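Long-range contact in putative uncharacterized protein (Chaetomium thermophilum, PDB 5NNP), which probably regulates N-terminal acetylation by the NatA complex, this chain being the C-terminal UBA-domain part of HypK bound to the Naa15/Naa10 pair: residues Asp10-Leu14 with Ala25-Leu29. Numbering follows the deposited sequence.
Sequences DVNLL and ATELL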
ATOM      1  N   ASP C  10      25.844   8.197  32.344  1.00 56.30           N
ATOM      2  CA  ASP C  10      24.413   8.184  32.039  1.00 63.81           C
ATOM      3  C   ASP C  10      24.169   7.768  30.594  1.00 65.40           C
ATOM      4  O   ASP C  10      23.265   6.973  30.305  1.00 67.76           O
ATOM      5  CB  ASP C  10      23.775   9.552  32.287  1.00 65.09           C
ATOM      6  CG  ASP C  10      23.608   9.871  33.760  1.00 69.69           C
ATOM      7  OD1 ASP C  10      23.543   8.936  34.589  1.00 69.09           O
ATOM      8  OD2 ASP C  10      23.527  11.075  34.080  1.00 76.72           O
ATOM      9  N   VAL C  11      24.974   8.323  29.692  1.00 57.25           N
ATOM     10  CA  VAL C  11      24.870   8.012  28.274  1.00 50.90           C
ATOM     11  C   VAL C  11      25.113   6.518  28.019  1.00 52.77           C
ATOM     12  O   VAL C  11      24.428   5.896  27.203  1.00 48.12           O
ATOM     13  CB  VAL C  11      25.875   8.856  27.447  1.00 51.22           C
ATOM     14  CG1 VAL C  11      25.971   8.345  26.009  1.00 48.15           C
ATOM     15  CG2 VAL C  11      25.484  10.319  27.471  1.00 51.65           C
ATOM     16  N   ASN C  12      26.096   5.952  28.715  1.00 48.49           N
ATOM     17  CA  ASN C  12      26.393   4.532  28.577  1.00 55.81           C
ATOM     18  C   ASN C  12      25.309   3.667  29.203  1.00 55.11           C
ATOM     19  O   ASN C  12      25.078   2.538  28.771  1.00 56.82           O
ATOM     20  CB  ASN C  12      27.746   4.198  29.197  1.00 53.63           C
ATOM     21  CG  ASN C  12      28.899   4.802  28.425  1.00 64.91           C
ATOM     22  OD1 ASN C  12      28.746   5.193  27.267  1.00 63.18           O
ATOM     23  ND2 ASN C  12      30.065   4.886  29.061  1.00 74.09           N
ATOM     24  N   LEU C  13      24.649   4.205  30.221  1.00 49.59           N
ATOM     25  CA  LEU C  13      23.572   3.490  30.878  1.00 56.28           C
ATOM     26  C   LEU C  13      22.373   3.407  29.942  1.00 60.67           C
ATOM     27  O   LEU C  13      21.815   2.333  29.744  1.00 63.87           O
ATOM     28  CB  LEU C  13      23.177   4.165  32.188  1.00 52.91           C
ATOM     29  CG  LEU C  13      22.007   3.490  32.913  1.00 53.32           C
ATOM     30  CD1 LEU C  13      22.439   2.194  33.588  1.00 52.16           C
ATOM     31  CD2 LEU C  13      21.376   4.445  33.920  1.00 52.46           C
ATOM     32  N   LEU C  14      21.988   4.538  29.361  1.00 57.77           N
ATOM     33  CA  LEU C  14      20.875   4.551  28.411  1.00 56.58           C
ATOM     34  C   LEU C  14      21.174   3.711  27.176  1.00 55.14           C
ATOM     35  O   LEU C  14      20.278   3.062  26.631  1.00 50.64           O
ATOM     36  CB  LEU C  14      20.530   5.979  27.992  1.00 51.24           C
ATOM     37  CG  LEU C  14      19.561   6.729  28.906  1.00 54.29           C
ATOM     38  CD1 LEU C  14      20.139   6.901  30.291  1.00 56.82           C
ATOM     39  CD2 LEU C  14      19.253   8.074  28.315  1.00 60.65           C
ATOM     40  N   ALA C  25      20.834   8.467  22.665  1.00 55.23           N
ATOM     41  CA  ALA C  25      20.795   8.382  24.111  1.00 53.86           C
ATOM     42  C   ALA C  25      21.133   9.745  24.686  1.00 59.18           C
ATOM     43  O   ALA C  25      20.502  10.218  25.636  1.00 59.23           O
ATOM     44  CB  ALA C  25      21.752   7.329  24.608  1.00 54.58           C
ATOM     45  N   THR C  26      22.127  10.382  24.078  1.00 54.69           N
ATOM     46  CA  THR C  26      22.553  11.711  24.491  1.00 55.77           C
ATOM     47  C   THR C  26      21.465  12.749  24.244  1.00 59.71           C
ATOM     48  O   THR C  26      21.140  13.563  25.116  1.00 65.35           O
ATOM     49  CB  THR C  26      23.831  12.125  23.755  1.00 55.22           C
ATOM     50  OG1 THR C  26      24.928  11.341  24.246  1.00 59.77           O
ATOM     51  CG2 THR C  26      24.114  13.614  23.966  1.00 47.89           C
ATOM     52  N   GLU C  27      20.915  12.717  23.040  1.00 56.44           N
ATOM     53  CA  GLU C  27      19.826  13.592  22.666  1.00 60.69           C
ATOM     54  C   GLU C  27      18.658  13.461  23.649  1.00 62.40           C
ATOM     55  O   GLU C  27      18.086  14.467  24.061  1.00 63.03           O
ATOM     56  CB  GLU C  27      19.385  13.270  21.240  1.00 66.96           C
ATOM     57  CG  GLU C  27      18.263  14.120  20.721  1.00 79.38           C
ATOM     58  CD  GLU C  27      17.694  13.579  19.423  1.00 89.14           C
ATOM     59  OE1 GLU C  27      18.349  12.711  18.798  1.00 89.08           O
ATOM     60  OE2 GLU C  27      16.589  14.019  19.037  1.00 94.73           O
ATOM     61  N   LEU C  28      18.320  12.227  24.033  1.00 57.70           N
ATOM     62  CA  LEU C  28      17.205  11.990  24.950  1.00 51.90           C
ATOM     63  C   LEU C  28      17.537  12.596  26.299  1.00 52.85           C
ATOM     64  O   LEU C  28      16.709  13.275  26.903  1.00 59.39           O
ATOM     65  CB  LEU C  28      16.892  10.492  25.094  1.00 49.30           C
ATOM     66  CG  LEU C  28      15.830  10.071  26.136  1.00 49.09           C
ATOM     67  CD1 LEU C  28      14.494  10.710  25.849  1.00 45.68           C
ATOM     68  CD2 LEU C  28      15.659   8.546  26.243  1.00 44.73           C
ATOM     69  N   LEU C  29      18.753  12.342  26.766  1.00 48.51           N
ATOM     70  CA  LEU C  29      19.235  12.930  28.008  1.00 41.20           C
ATOM     71  C   LEU C  29      19.239  14.454  27.961  1.00 52.29           C
ATOM     72  O   LEU C  29      18.876  15.107  28.944  1.00 51.05           O
ATOM     73  CB  LEU C  29      20.634  12.427  28.318  1.00 45.36           C
ATOM     74  CG  LEU C  29      20.678  11.075  29.016  1.00 56.76           C
ATOM     75  CD1 LEU C  29      22.082  10.469  28.982  1.00 54.76           C
ATOM     76  CD2 LEU C  29      20.168  11.237  30.439  1.00 60.40           C
TER
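How two short helices pack at a steep angle by fitting large side chains around a small one is illustrated by 10-14 and 25-29, whose segment axes approach to 9.2 Å with 115° between their directions. The small element is A25, which presents only a methyl to L14 (CB to CB 3.8 Å); the backbones are equally near at L14-A25 and V11-T26, CA to CA 5.8 Å. L14 seats in the hollow between A25, L28 and L29, its CD2 3.4 Å from CG of L29 and, more loosely, 4.2 Å from CD2 of L28. In exchange, CD1 of L29 enters a hollow of the first helix bounded by V11, L14 and CB of D10, over the D10-V11 backbone, and lies 3.8 Å from C of D10 and 3.7 Å from CG2 of V11. At the margin, CG2 of V11 touches OG1 of T26 at 3.4 Å, a hydroxyl hydrogen-bonded to the carbonyl of K22 in its own helix. L29 and D10 also touch A36 of helix 36-43, while the D10 carboxylate forms a salt bridge with K730 of the N-terminal acetyltransferase-like protein chain. Such an apolar junction of the first two helices is characteristic of the compact three-helix bundle of UBA domains.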